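Local structure of putative sugar phosphate isomerase (Acidithiobacillus ferrooxidans, 3L2H) at residues N133-L138 with V148-I153; E61-H66 with D127-P132; T82-Q87 with A102-I107; G29-N34 with P55-T60. The protein probably binds a metal ion in a cupin barrel and may isomerise sugar phosphates, although its substrate and reaction are not established. All blocks are in the same frame, centred on the assembly; numbering follows the deposited sequence. Where two conformers were deposited one is given.

Contact 1. Residues N133-L138 with V148-I153; sequences NQHKRL and VDMADI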
loop_
_atom_site.group_PDB
_atom_site.type_symbol
_atom_site.label_atom_id
_atom_site.label_comp_id
_atom_site.label_asym_id
_atom_site.label_seq_id
_atom_site.Cartn_x
_atom_site.Cartn_y
_atom_site.Cartn_z
ATOM N N ASN B 133 3.640 -29.584 1.484
ATOM C CA ASN B 133 3.456 -31.013 1.175
ATOM C C ASN B 133 3.577 -31.292 -0.306
ATOM O O ASN B 133 3.827 -32.459 -0.692
ATOM C CB ASN B 133 2.132 -31.574 1.722
ATOM C CG ASN B 133 2.113 -31.617 3.257
ATOM O OD1 ASN B 133 3.172 -31.560 3.909
ATOM N ND2 ASN B 133 0.936 -31.704 3.822
ATOM N N GLN B 134 3.463 -30.253 -1.123
ATOM C CA GLN B 134 3.682 -30.382 -2.532
ATOM C C GLN B 134 5.085 -29.867 -2.954
ATOM O O GLN B 134 5.387 -29.933 -4.109
ATOM C CB GLN B 134 2.602 -29.622 -3.329
ATOM C CG GLN B 134 1.146 -30.020 -2.930
ATOM C CD GLN B 134 0.915 -31.497 -2.974
ATOM O OE1 GLN B 134 1.426 -32.186 -3.866
ATOM N NE2 GLN B 134 0.168 -32.023 -2.015
ATOM N N HIS B 135 5.885 -29.341 -2.030
ATOM C CA HIS B 135 7.211 -28.804 -2.351
ATOM C C HIS B 135 7.110 -27.661 -3.370
ATOM O O HIS B 135 7.935 -27.555 -4.284
ATOM C CB HIS B 135 8.112 -29.951 -2.854
ATOM C CG HIS B 135 9.568 -29.721 -2.683
ATOM N ND1 HIS B 135 10.448 -29.693 -3.755
ATOM C CD2 HIS B 135 10.312 -29.502 -1.576
ATOM C CE1 HIS B 135 11.677 -29.511 -3.295
ATOM N NE2 HIS B 135 11.623 -29.361 -1.983
ATOM N N LYS B 136 6.099 -26.808 -3.199
ATOM C CA LYS B 136 5.872 -25.690 -4.112
ATOM C C LYS B 136 5.663 -24.354 -3.396
ATOM O O LYS B 136 5.074 -24.302 -2.335
ATOM C CB LYS B 136 4.641 -25.967 -4.998
ATOM C CG LYS B 136 4.854 -27.110 -6.017
ATOM C CD LYS B 136 3.607 -27.447 -6.675
ATOM C CE LYS B 136 3.673 -28.828 -7.419
ATOM N NZ LYS B 136 4.945 -29.024 -8.128
ATOM N N ARG B 137 6.111 -23.295 -4.051
ATOM C CA ARG B 137 5.897 -21.936 -3.611
ATOM C C ARG B 137 5.165 -21.232 -4.733
ATOM O O ARG B 137 5.573 -21.320 -5.899
ATOM C CB ARG B 137 7.216 -21.226 -3.327
ATOM C CG ARG B 137 7.039 -19.737 -2.965
ATOM C CD ARG B 137 8.277 -19.163 -2.288
ATOM N NE ARG B 137 8.356 -19.605 -0.910
ATOM C CZ ARG B 137 9.320 -19.249 -0.074
ATOM N NH1 ARG B 137 10.284 -18.416 -0.475
ATOM N NH2 ARG B 137 9.314 -19.691 1.166
ATOM N N LEU B 138 4.093 -20.537 -4.373
ATOM C CA LEU B 138 3.348 -19.711 -5.320
ATOM C C LEU B 138 3.630 -18.220 -5.078
ATOM O O LEU B 138 3.454 -17.760 -3.981
ATOM C CB LEU B 138 1.868 -19.936 -5.153
ATOM C CG LEU B 138 0.928 -19.010 -5.936
ATOM C CD1 LEU B 138 1.021 -19.267 -7.415
ATOM C CD2 LEU B 138 -0.511 -19.187 -5.420
ATOM N N VAL B 148 6.490 -22.460 -8.427
ATOM C CA VAL B 148 7.878 -22.872 -8.510
ATOM C C VAL B 148 8.172 -23.989 -7.546
ATOM O O VAL B 148 7.746 -23.958 -6.405
ATOM C CB VAL B 148 8.830 -21.692 -8.222
ATOM C CG1 VAL B 148 10.280 -22.113 -8.411
ATOM C CG2 VAL B 148 8.497 -20.486 -9.143
ATOM N N ASP B 149 8.829 -25.034 -8.032
ATOM C CA ASP B 149 9.249 -26.107 -7.135
ATOM C C ASP B 149 10.254 -25.540 -6.143
ATOM O O ASP B 149 11.102 -24.754 -6.494
ATOM C CB ASP B 149 9.912 -27.246 -7.892
ATOM C CG ASP B 149 10.337 -28.403 -6.956
ATOM O OD1 ASP B 149 9.474 -29.246 -6.650
ATOM O OD2 ASP B 149 11.547 -28.482 -6.576
HETATM N N MSE B 150 10.189 -25.965 -4.894
HETATM C CA MSE B 150 11.012 -25.317 -3.894
HETATM C C MSE B 150 12.521 -25.520 -4.118
HETATM O O MSE B 150 13.322 -24.647 -3.764
HETATM C CB MSE B 150 10.571 -25.767 -2.494
HETATM C CG MSE B 150 9.290 -25.040 -1.981
HETATM SE SE MSE B 150 8.813 -25.889 -0.279
HETATM C CE MSE B 150 7.330 -24.701 0.167
ATOM N N ALA B 151 12.917 -26.620 -4.734
ATOM C CA ALA B 151 14.306 -26.864 -5.030
ATOM C C ALA B 151 14.872 -25.951 -6.119
ATOM O O ALA B 151 16.090 -25.850 -6.258
ATOM C CB ALA B 151 14.522 -28.365 -5.426
ATOM N N ASP B 152 13.986 -25.291 -6.879
ATOM C CA ASP B 152 14.375 -24.407 -7.980
ATOM C C ASP B 152 14.484 -22.945 -7.551
ATOM O O ASP B 152 14.603 -22.037 -8.400
ATOM C CB ASP B 152 13.374 -24.541 -9.123
ATOM C CG ASP B 152 13.413 -25.909 -9.763
ATOM O OD1 ASP B 152 14.510 -26.532 -9.719
ATOM O OD2 ASP B 152 12.380 -26.325 -10.333
ATOM N N ILE B 153 14.441 -22.711 -6.239
ATOM C CA ILE B 153 14.491 -21.363 -5.723
ATOM C C ILE B 153 15.857 -21.128 -5.091
ATOM O O ILE B 153 16.244 -21.804 -4.131
ATOM C CB ILE B 153 13.382 -21.093 -4.692
ATOM C CG1 ILE B 153 12.007 -21.380 -5.288
ATOM C CG2 ILE B 153 13.441 -19.648 -4.162
ATOM C CD1 ILE B 153 10.916 -21.412 -4.170
HETATM O O HOH W 1 6.937 -29.914 -6.583
#
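H135 carries much of this contact through both the edge and a face of its ring. At the edge, ND1 donates to D149 OD1 at 3.1 Å; the ring and carboxylate planes stand 61° apart, and the oxygen is met from above the carboxylate plane. M150 CB sits over the centre of one ring face, 3.8 Å from the centroid, as a CH-pi contact. CE1 reaches A151 CB at 3.7 Å. CG lies anti to the backbone N of H135 (chi1 -156°), on the side of the carbonyl carbon. The carboxylate is itself tied down: D149 OD2 accepts from A151 N in an Asx turn, and a water 2.6 Å from D149 OD1 also bridges to Q134 O and K136 NZ. H135 and K136 both face Y131, forming a G1 bulge just where the chain enters the antiparallel hairpin of strands 136-141 and 144-149. Here H135 O accepts from M150 N at 2.8 Å. The hairpin continues as the non-hydrogen-bonded pair K136-D149 and then the hydrogen-bonded pair R137-V148. Beside it the extended selenomethionine side chain of M150 carries CE to K136 O, 3.4 Å away. On the face that holds R137 and V148, I153 CD1 packs against R137 CB at 3.8 Å. The R137 guanidinium runs on to salt bridges with D130 and with E144 of a second subunit, whose own strand pairs with V148 and extends the sheet across the interface.

Contact 2. Residues E61-H66 with D127-P132; sequences EYHLHH and DVVDYP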
loop_
_atom_site.group_PDB
_atom_site.type_symbol
_atom_site.label_atom_id
_atom_site.label_comp_id
_atom_site.label_asym_id
_atom_site.label_seq_id
_atom_site.Cartn_x
_atom_site.Cartn_y
_atom_site.Cartn_z
ATOM N N GLU B 61 -5.462 -27.081 0.579
ATOM C CA GLU B 61 -4.181 -27.784 0.619
ATOM C C GLU B 61 -3.352 -27.102 1.671
ATOM O O GLU B 61 -3.279 -25.865 1.703
ATOM C CB GLU B 61 -3.455 -27.720 -0.725
ATOM C CG GLU B 61 -2.003 -28.212 -0.669
ATOM C CD GLU B 61 -1.852 -29.694 -0.354
ATOM O OE1 GLU B 61 -2.874 -30.415 -0.393
ATOM O OE2 GLU B 61 -0.705 -30.183 -0.081
ATOM N N TYR B 62 -2.768 -27.883 2.572
ATOM C CA TYR B 62 -1.857 -27.398 3.628
ATOM C C TYR B 62 -0.992 -26.265 3.120
ATOM O O TYR B 62 -0.227 -26.450 2.172
ATOM C CB TYR B 62 -0.999 -28.554 4.066
ATOM C CG TYR B 62 -0.121 -28.361 5.282
ATOM C CD1 TYR B 62 -0.665 -28.178 6.553
ATOM C CD2 TYR B 62 1.258 -28.372 5.157
ATOM C CE1 TYR B 62 0.162 -28.033 7.684
ATOM C CE2 TYR B 62 2.091 -28.250 6.261
ATOM C CZ TYR B 62 1.537 -28.081 7.515
ATOM O OH TYR B 62 2.364 -27.941 8.572
ATOM N N HIS B 63 -1.127 -25.082 3.740
ATOM C CA HIS B 63 -0.467 -23.904 3.194
ATOM C C HIS B 63 -0.104 -22.833 4.235
ATOM O O HIS B 63 -0.618 -22.806 5.359
ATOM C CB HIS B 63 -1.356 -23.282 2.097
ATOM C CG HIS B 63 -2.577 -22.615 2.639
ATOM N ND1 HIS B 63 -3.786 -23.260 2.765
ATOM C CD2 HIS B 63 -2.744 -21.394 3.213
ATOM C CE1 HIS B 63 -4.668 -22.440 3.312
ATOM N NE2 HIS B 63 -4.051 -21.313 3.633
ATOM N N LEU B 64 0.780 -21.932 3.803
ATOM C CA LEU B 64 1.281 -20.829 4.606
ATOM C C LEU B 64 1.296 -19.586 3.743
ATOM O O LEU B 64 1.915 -19.575 2.672
ATOM C CB LEU B 64 2.714 -21.117 5.059
ATOM C CG LEU B 64 3.388 -20.025 5.883
ATOM C CD1 LEU B 64 2.765 -19.891 7.269
ATOM C CD2 LEU B 64 4.871 -20.340 6.019
ATOM N N HIS B 65 0.618 -18.536 4.193
ATOM C CA HIS B 65 0.667 -17.229 3.526
ATOM C C HIS B 65 1.795 -16.363 4.098
ATOM O O HIS B 65 2.006 -16.302 5.302
ATOM C CB HIS B 65 -0.622 -16.441 3.752
ATOM C CG HIS B 65 -1.813 -16.960 3.026
ATOM N ND1 HIS B 65 -2.136 -16.541 1.760
ATOM C CD2 HIS B 65 -2.815 -17.783 3.420
ATOM C CE1 HIS B 65 -3.247 -17.148 1.372
ATOM N NE2 HIS B 65 -3.678 -17.906 2.358
ATOM N N HIS B 66 2.462 -15.634 3.238
ATOM C CA HIS B 66 3.503 -14.731 3.666
ATOM C C HIS B 66 3.011 -13.292 3.894
ATOM O O HIS B 66 3.677 -12.556 4.616
ATOM C CB HIS B 66 4.624 -14.685 2.605
ATOM C CG HIS B 66 5.407 -15.949 2.490
ATOM N ND1 HIS B 66 6.771 -15.957 2.288
ATOM C CD2 HIS B 66 5.024 -17.250 2.549
ATOM C CE1 HIS B 66 7.184 -17.208 2.225
ATOM N NE2 HIS B 66 6.145 -18.011 2.384
ATOM N N ASP B 127 1.069 -11.668 -2.923
ATOM C CA ASP B 127 1.225 -12.614 -1.817
ATOM C C ASP B 127 2.175 -13.698 -2.278
ATOM O O ASP B 127 2.490 -13.834 -3.473
ATOM C CB ASP B 127 -0.148 -13.184 -1.424
ATOM C CG ASP B 127 -0.177 -13.887 -0.055
ATOM O OD1 ASP B 127 0.744 -13.718 0.778
ATOM O OD2 ASP B 127 -1.185 -14.619 0.148
ATOM N N VAL B 128 2.647 -14.464 -1.319
ATOM C CA VAL B 128 3.474 -15.617 -1.554
ATOM C C VAL B 128 2.841 -16.696 -0.690
ATOM O O VAL B 128 2.518 -16.445 0.482
ATOM C CB VAL B 128 4.931 -15.389 -1.181
ATOM C CG1 VAL B 128 5.744 -16.692 -1.442
ATOM C CG2 VAL B 128 5.523 -14.181 -1.942
ATOM N N VAL B 129 2.597 -17.861 -1.264
ATOM C CA VAL B 129 1.981 -18.931 -0.515
ATOM C C VAL B 129 2.793 -20.187 -0.672
ATOM O O VAL B 129 3.107 -20.576 -1.803
ATOM C CB VAL B 129 0.553 -19.204 -0.971
ATOM C CG1 VAL B 129 -0.086 -20.325 -0.066
ATOM C CG2 VAL B 129 -0.276 -17.909 -0.992
ATOM N N ASP B 130 3.111 -20.842 0.447
ATOM C CA ASP B 130 3.856 -22.082 0.415
ATOM C C ASP B 130 2.916 -23.250 0.574
ATOM O O ASP B 130 1.991 -23.195 1.379
ATOM C CB ASP B 130 4.894 -22.157 1.508
ATOM C CG ASP B 130 6.096 -21.289 1.219
ATOM O OD1 ASP B 130 6.352 -21.057 0.019
ATOM O OD2 ASP B 130 6.721 -20.775 2.176
ATOM N N TYR B 131 3.144 -24.279 -0.246
ATOM C CA TYR B 131 2.449 -25.564 -0.119
ATOM C C TYR B 131 3.484 -26.623 0.250
ATOM O O TYR B 131 3.980 -27.353 -0.616
ATOM C CB TYR B 131 1.712 -25.900 -1.406
ATOM C CG TYR B 131 0.691 -24.872 -1.798
ATOM C CD1 TYR B 131 -0.527 -24.796 -1.162
ATOM C CD2 TYR B 131 0.962 -23.965 -2.799
ATOM C CE1 TYR B 131 -1.469 -23.866 -1.515
ATOM C CE2 TYR B 131 0.028 -23.005 -3.162
ATOM C CZ TYR B 131 -1.188 -22.977 -2.537
ATOM O OH TYR B 131 -2.112 -22.011 -2.892
ATOM N N PRO B 132 3.825 -26.707 1.535
ATOM C CA PRO B 132 4.984 -27.552 1.884
ATOM C C PRO B 132 4.849 -29.032 1.469
ATOM O O PRO B 132 5.860 -29.647 1.111
ATOM C CB PRO B 132 5.096 -27.414 3.399
ATOM C CG PRO B 132 4.334 -26.117 3.760
ATOM C CD PRO B 132 3.279 -25.954 2.694
#
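D130 OD2 is shared between H66, whose NE2 donates to it at 2.8 Å, and the guanidinium of R137. The oxygen lies in the plane of the H66 imidazole, but the carboxylate is turned 85° to the ring and is approached from above. The shortest bond joins H65 ND1 to D127 OD2 at 2.7 Å, with ring and carboxylate only 3° from coplanar and the syn lone pair of OD2 in use. The other oxygen, D127 OD1, accepts from Y67 N, so both carboxylate oxygens are bonded. H63 and H65 fit the H-x-H of the first cupin motif, which in relatives usually supplies metal ligands. L64 and H65 pair antiparallel with strand 126-131: L64 and D130 make the hydrogen-bonded pair, H65 and V129 the non-hydrogen-bonded one, V129 CG2 lying alongside the H65 ring, 3.6 Å from ND1. V128 CG1 sits over the centre of the H66 ring, 3.9 Å from the centroid. The H63 ring is fixed differently: CG takes the crowded position between the backbone N and carbonyl carbon (chi1 71°), ND1 donates to E61 O at 2.9 Å, and NE2 bonds E70. H63 CB rests on Y131 CE1 at 3.7 Å. At the far end, Y62 and P132 cross at about a right angle, Y62 CE2 touching P132 CG at 4.0 Å.

Contact 3. Residues T82-Q87 with A102-I107; sequences TMENDQ and AAAHSI. With EDO (1,2-ethanediol), chain N.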
loop_
_atom_site.group_PDB
_atom_site.type_symbol
_atom_site.label_atom_id
_atom_site.label_comp_id
_atom_site.label_asym_id
_atom_site.label_seq_id
_atom_site.Cartn_x
_atom_site.Cartn_y
_atom_site.Cartn_z
ATOM N N THR B 82 -4.856 -29.117 11.512
ATOM C CA THR B 82 -3.438 -29.378 11.495
ATOM C C THR B 82 -2.709 -28.055 11.346
ATOM O O THR B 82 -2.997 -27.307 10.423
ATOM C CB THR B 82 -3.057 -30.320 10.320
ATOM O OG1 THR B 82 -3.701 -31.569 10.536
ATOM C CG2 THR B 82 -1.553 -30.533 10.188
HETATM N N MSE B 83 -1.787 -27.771 12.266
HETATM C CA MSE B 83 -0.917 -26.602 12.191
HETATM C C MSE B 83 0.486 -27.054 12.468
HETATM O O MSE B 83 0.752 -27.634 13.506
HETATM C CB MSE B 83 -1.296 -25.505 13.198
HETATM C CG MSE B 83 -2.629 -24.911 12.966
HETATM SE SE MSE B 83 -3.000 -23.379 14.196
HETATM C CE MSE B 83 -3.254 -24.403 15.859
ATOM N N GLU B 84 1.394 -26.795 11.520
ATOM C CA GLU B 84 2.766 -27.297 11.609
ATOM C C GLU B 84 2.729 -28.792 11.973
ATOM O O GLU B 84 2.078 -29.559 11.279
ATOM C CB GLU B 84 3.572 -26.435 12.574
ATOM C CG GLU B 84 3.660 -24.966 12.116
ATOM C CD GLU B 84 4.528 -24.805 10.863
ATOM O OE1 GLU B 84 5.620 -25.434 10.817
ATOM O OE2 GLU B 84 4.129 -24.085 9.929
ATOM N N ASN B 85 3.390 -29.219 13.043
ATOM C CA ASN B 85 3.394 -30.641 13.430
ATOM C C ASN B 85 2.312 -31.018 14.448
ATOM O O ASN B 85 2.514 -31.973 15.234
ATOM C CB ASN B 85 4.716 -31.074 14.121
ATOM C CG ASN B 85 5.976 -30.636 13.399
ATOM O OD1 ASN B 85 5.961 -30.267 12.218
ATOM N ND2 ASN B 85 7.104 -30.689 14.121
ATOM N N ASP B 86 1.210 -30.275 14.527
ATOM C CA ASP B 86 0.272 -30.494 15.630
ATOM C C ASP B 86 -1.118 -30.634 15.054
ATOM O O ASP B 86 -1.438 -30.025 14.017
ATOM C CB ASP B 86 0.318 -29.322 16.622
ATOM C CG ASP B 86 1.745 -28.979 17.079
ATOM O OD1 ASP B 86 2.514 -29.914 17.352
ATOM O OD2 ASP B 86 2.103 -27.770 17.148
ATOM N N GLN B 87 -1.954 -31.405 15.741
ATOM C CA GLN B 87 -3.341 -31.531 15.359
ATOM C C GLN B 87 -4.198 -31.186 16.545
ATOM O O GLN B 87 -3.876 -31.560 17.655
ATOM C CB GLN B 87 -3.670 -32.935 14.932
ATOM C CG GLN B 87 -2.896 -33.385 13.744
ATOM C CD GLN B 87 -3.663 -34.441 13.032
ATOM O OE1 GLN B 87 -3.931 -34.324 11.830
ATOM N NE2 GLN B 87 -4.121 -35.439 13.776
ATOM N N ALA B 102 3.059 -17.414 10.211
ATOM C CA ALA B 102 2.976 -17.956 11.546
ATOM C C ALA B 102 2.928 -19.468 11.556
ATOM O O ALA B 102 3.661 -20.084 12.315
ATOM C CB ALA B 102 1.753 -17.387 12.267
ATOM N N ALA B 103 2.075 -20.079 10.731
ATOM C CA ALA B 103 1.922 -21.523 10.764
ATOM C C ALA B 103 1.207 -22.035 9.510
ATOM O O ALA B 103 0.158 -21.501 9.141
ATOM C CB ALA B 103 1.139 -21.918 11.988
ATOM N N ALA B 104 1.763 -23.053 8.864
ATOM C CA ALA B 104 1.049 -23.762 7.788
ATOM C C ALA B 104 -0.129 -24.518 8.408
ATOM O O ALA B 104 -0.012 -25.042 9.512
ATOM C CB ALA B 104 2.005 -24.723 7.054
ATOM N N HIS B 105 -1.246 -24.592 7.707
ATOM C CA HIS B 105 -2.399 -25.303 8.209
ATOM C C HIS B 105 -3.287 -25.875 7.144
ATOM O O HIS B 105 -3.267 -25.446 5.982
ATOM C CB HIS B 105 -3.273 -24.347 9.069
ATOM C CG HIS B 105 -4.383 -23.699 8.314
ATOM N ND1 HIS B 105 -4.219 -22.537 7.596
ATOM C CD2 HIS B 105 -5.683 -24.066 8.156
ATOM C CE1 HIS B 105 -5.372 -22.223 7.015
ATOM N NE2 HIS B 105 -6.283 -23.128 7.358
ATOM N N SER B 106 -4.100 -26.832 7.583
ATOM C CA SER B 106 -5.255 -27.292 6.866
ATOM C C SER B 106 -6.275 -27.798 7.903
ATOM O O SER B 106 -5.939 -28.041 9.045
ATOM C CB SER B 106 -4.926 -28.390 5.841
ATOM O OG SER B 106 -4.306 -29.510 6.467
ATOM N N ILE B 107 -7.526 -27.918 7.479
ATOM C CA ILE B 107 -8.593 -28.483 8.287
ATOM C C ILE B 107 -9.232 -29.666 7.553
ATOM O O ILE B 107 -9.484 -29.592 6.336
ATOM C CB ILE B 107 -9.686 -27.431 8.579
ATOM C CG1 ILE B 107 -9.159 -26.358 9.532
ATOM C CG2 ILE B 107 -10.979 -28.068 9.193
ATOM C CD1 ILE B 107 -9.954 -25.023 9.520
HETATM C C1 EDO N . -9.100 -22.184 4.499
HETATM O O1 EDO N . -7.771 -21.717 4.178
HETATM C C2 EDO N . -9.180 -22.602 5.947
HETATM O O2 EDO N . -8.553 -23.898 6.061
#
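T82 and S106 form an antiparallel hydrogen-bonded pair, T82 N to S106 O at 2.9 Å and S106 N back to T82 O. M83 and H105 follow as a non-hydrogen-bonded pair, with M83 CA only 3.2 Å from A104 O. Beyond them the first chain reverses in a type II' turn from M83 to D86, and E84, its second residue, still sends its backbone N to A104 O at 3.0 Å. The side chain of E84 answers from the same residue: A104 N donates to E84 OE2 at 2.8 Å, nearly straight at 165°, on the anti side of the carboxylate. A bend at chi2 (-69°) turns CD back toward the 103-104 backbone, while CG rests against A103 CB at 4.0 Å. The two bonds between E84 and A104 thus extend the ladder past its last regular pair, one of them with a carboxylate in place of a carbonyl. On the face of the sheet that carries M83 and H105, opposite T82 and S106, M83 CG, of a selenomethionine, meets H105 CB at 4.0 Å. The H105 ring leads away from M83, and its NE2 shares a 2.7 Å hydrogen bond with O2 of a bound ethanediol. H105 fits the histidine of the second cupin motif; the diol also bonds S59 and E70, consistent with its lying in the barrel pocket. F98 stacks on the H105 ring, and H63 meets it from the first motif. Strand 79-83 lies between strands 86-90 and 105-108 in a three-stranded antiparallel sheet, and T4 and L7 of a third subunit pack on the turn and on A102-A103.

Contact 4. Residues G29-N34 with P55-T60; sequences GAVRVN and PGKEST. With EDO (1,2-ethanediol), chain N.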
loop_
_atom_site.group_PDB
_atom_site.type_symbol
_atom_site.label_atom_id
_atom_site.label_comp_id
_atom_site.label_asym_id
_atom_site.label_seq_id
_atom_site.Cartn_x
_atom_site.Cartn_y
_atom_site.Cartn_z
ATOM N N GLY B 29 -8.964 -33.813 -2.356
ATOM C CA GLY B 29 -9.810 -33.997 -1.191
ATOM C C GLY B 29 -10.327 -32.693 -0.601
ATOM O O GLY B 29 -11.235 -32.707 0.256
ATOM N N ALA B 30 -9.789 -31.554 -1.061
ATOM C CA ALA B 30 -10.201 -30.246 -0.513
ATOM C C ALA B 30 -11.388 -29.719 -1.333
ATOM O O ALA B 30 -11.233 -28.845 -2.203
ATOM C CB ALA B 30 -9.061 -29.246 -0.491
ATOM N N VAL B 31 -12.561 -30.255 -1.008
ATOM C CA VAL B 31 -13.783 -30.033 -1.745
ATOM C C VAL B 31 -14.731 -29.382 -0.778
ATOM O O VAL B 31 -14.957 -29.892 0.310
ATOM C CB VAL B 31 -14.399 -31.358 -2.272
ATOM C CG1 VAL B 31 -15.695 -31.098 -3.017
ATOM C CG2 VAL B 31 -13.402 -32.077 -3.170
ATOM N N ARG B 32 -15.286 -28.240 -1.169
ATOM C CA ARG B 32 -16.189 -27.512 -0.294
ATOM C C ARG B 32 -17.254 -26.717 -1.063
ATOM O O ARG B 32 -17.027 -26.308 -2.208
ATOM C CB ARG B 32 -15.346 -26.592 0.613
ATOM C CG ARG B 32 -15.082 -25.185 0.101
ATOM C CD ARG B 32 -13.857 -24.599 0.861
ATOM N NE ARG B 32 -13.705 -23.176 0.658
ATOM C CZ ARG B 32 -12.726 -22.469 1.196
ATOM N NH1 ARG B 32 -11.792 -23.058 1.957
ATOM N NH2 ARG B 32 -12.677 -21.180 0.973
ATOM N N VAL B 33 -18.422 -26.526 -0.445
ATOM C CA VAL B 33 -19.418 -25.621 -0.993
ATOM C C VAL B 33 -18.984 -24.282 -0.448
ATOM O O VAL B 33 -18.797 -24.143 0.754
ATOM C CB VAL B 33 -20.859 -25.966 -0.587
ATOM C CG1 VAL B 33 -21.806 -24.844 -1.000
ATOM C CG2 VAL B 33 -21.253 -27.268 -1.266
ATOM N N ASN B 34 -18.758 -23.319 -1.330
ATOM C CA ASN B 34 -18.304 -21.995 -0.951
ATOM C C ASN B 34 -19.323 -20.946 -1.325
ATOM O O ASN B 34 -19.678 -20.815 -2.510
ATOM C CB ASN B 34 -16.982 -21.679 -1.658
ATOM C CG ASN B 34 -16.287 -20.499 -1.060
ATOM O OD1 ASN B 34 -15.454 -20.656 -0.138
ATOM N ND2 ASN B 34 -16.557 -19.315 -1.591
ATOM N N PRO B 55 -18.062 -34.754 5.465
ATOM C CA PRO B 55 -17.176 -35.743 6.099
ATOM C C PRO B 55 -16.229 -36.367 5.086
ATOM O O PRO B 55 -16.630 -36.691 3.974
ATOM C CB PRO B 55 -18.160 -36.763 6.670
ATOM C CG PRO B 55 -19.349 -35.951 7.014
ATOM C CD PRO B 55 -19.462 -34.952 5.866
ATOM N N GLY B 56 -14.961 -36.477 5.460
ATOM C CA GLY B 56 -13.937 -37.002 4.590
ATOM C C GLY B 56 -13.224 -35.973 3.731
ATOM O O GLY B 56 -12.277 -36.319 3.053
ATOM N N LYS B 57 -13.658 -34.708 3.732
ATOM C CA LYS B 57 -13.042 -33.704 2.895
ATOM C C LYS B 57 -12.244 -32.713 3.732
ATOM O O LYS B 57 -12.232 -32.793 4.921
ATOM C CB LYS B 57 -14.095 -32.999 2.057
ATOM C CG LYS B 57 -14.988 -33.947 1.274
ATOM C CD LYS B 57 -14.222 -34.773 0.259
ATOM C CE LYS B 57 -15.195 -35.556 -0.606
ATOM N NZ LYS B 57 -14.485 -36.650 -1.290
ATOM N N GLU B 58 -11.551 -31.798 3.071
ATOM C CA GLU B 58 -10.650 -30.886 3.726
ATOM C C GLU B 58 -10.915 -29.480 3.232
ATOM O O GLU B 58 -11.506 -29.272 2.183
ATOM C CB GLU B 58 -9.189 -31.220 3.426
ATOM C CG GLU B 58 -8.629 -32.507 3.983
ATOM C CD GLU B 58 -7.151 -32.611 3.580
ATOM O OE1 GLU B 58 -6.283 -31.820 4.075
ATOM O OE2 GLU B 58 -6.890 -33.369 2.662
ATOM N N SER B 59 -10.412 -28.512 3.980
ATOM C CA SER B 59 -10.686 -27.115 3.712
ATOM C C SER B 59 -9.811 -26.513 2.624
ATOM O O SER B 59 -10.198 -25.503 2.014
ATOM C CB SER B 59 -10.516 -26.304 5.022
ATOM O OG SER B 59 -9.161 -26.198 5.457
ATOM N N THR B 60 -8.646 -27.129 2.384
ATOM C CA THR B 60 -7.614 -26.502 1.578
ATOM C C THR B 60 -6.475 -27.489 1.330
ATOM O O THR B 60 -6.543 -28.623 1.771
ATOM C CB THR B 60 -7.032 -25.252 2.333
ATOM O OG1 THR B 60 -6.237 -24.468 1.443
ATOM C CG2 THR B 60 -6.210 -25.699 3.557
HETATM C C1 EDO N . -9.100 -22.184 4.499
HETATM O O1 EDO N . -7.771 -21.717 4.178
HETATM C C2 EDO N . -9.180 -22.602 5.947
HETATM O O2 EDO N . -8.553 -23.898 6.061
#
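K57 opens the contact by laying CB 3.4 Å from G29 O, with the bend at chi2 (-63°) bringing its CD back over the same oxygen. E58 N then donates to G29 O at 3.0 Å, from above the carbonyl plane. V31 N makes a weak bond to that oxygen too, closing an inverse gamma turn centred on A30. E58 O lies 3.1 Å from A30 CA, a CA-H...O contact, while the E58 carboxylate turns to N27. Next, S59 O takes a weak bond of 2.9 Å from R32 NH1. R32 was deposited in two conformers, so this link is tentative; in the one given, NE and NH2 both grip N34 OD1 side-on, which in this conformer would hold the guanidinium's rotation. The S59 hydroxyl accepts from I107 N and lies beside the bound ethanediol. T60 O comes last, 3.4 Å from A30 CB, and also accepts from N27. The 55-60 loop thus crosses the 29-34 strand at a steep angle, as the opening part of what is probably the first cupin motif, from G56 toward the H-x-H histidines, with S59 reaching the probable pocket of the barrel.

Contacts 2 and 3 are buried, whereas contacts 1 and 4 are only partly so. Contacts 1 and 2 share a sheet: strands 126-131 and 136-141 are neighbours in it, joined by the bond from L138 N to V129 O. Contact 3 is nested in the chain loop that contact 2 closes, and H63 O to H105 N bridges them. Contacts 3 and 4 meet where S59 N bonds I107 O, and both touch the same ethanediol. Chemistry follows place: contacts 1 and 2 rely on histidine-carboxylate pairs, contact 3 on a ladder prolonged by a glutamate, and contact 4 on backbone oxygens. Contact 1, farthest from the chain centre, adjoins a subunit interface; contact 4 meets no other chain.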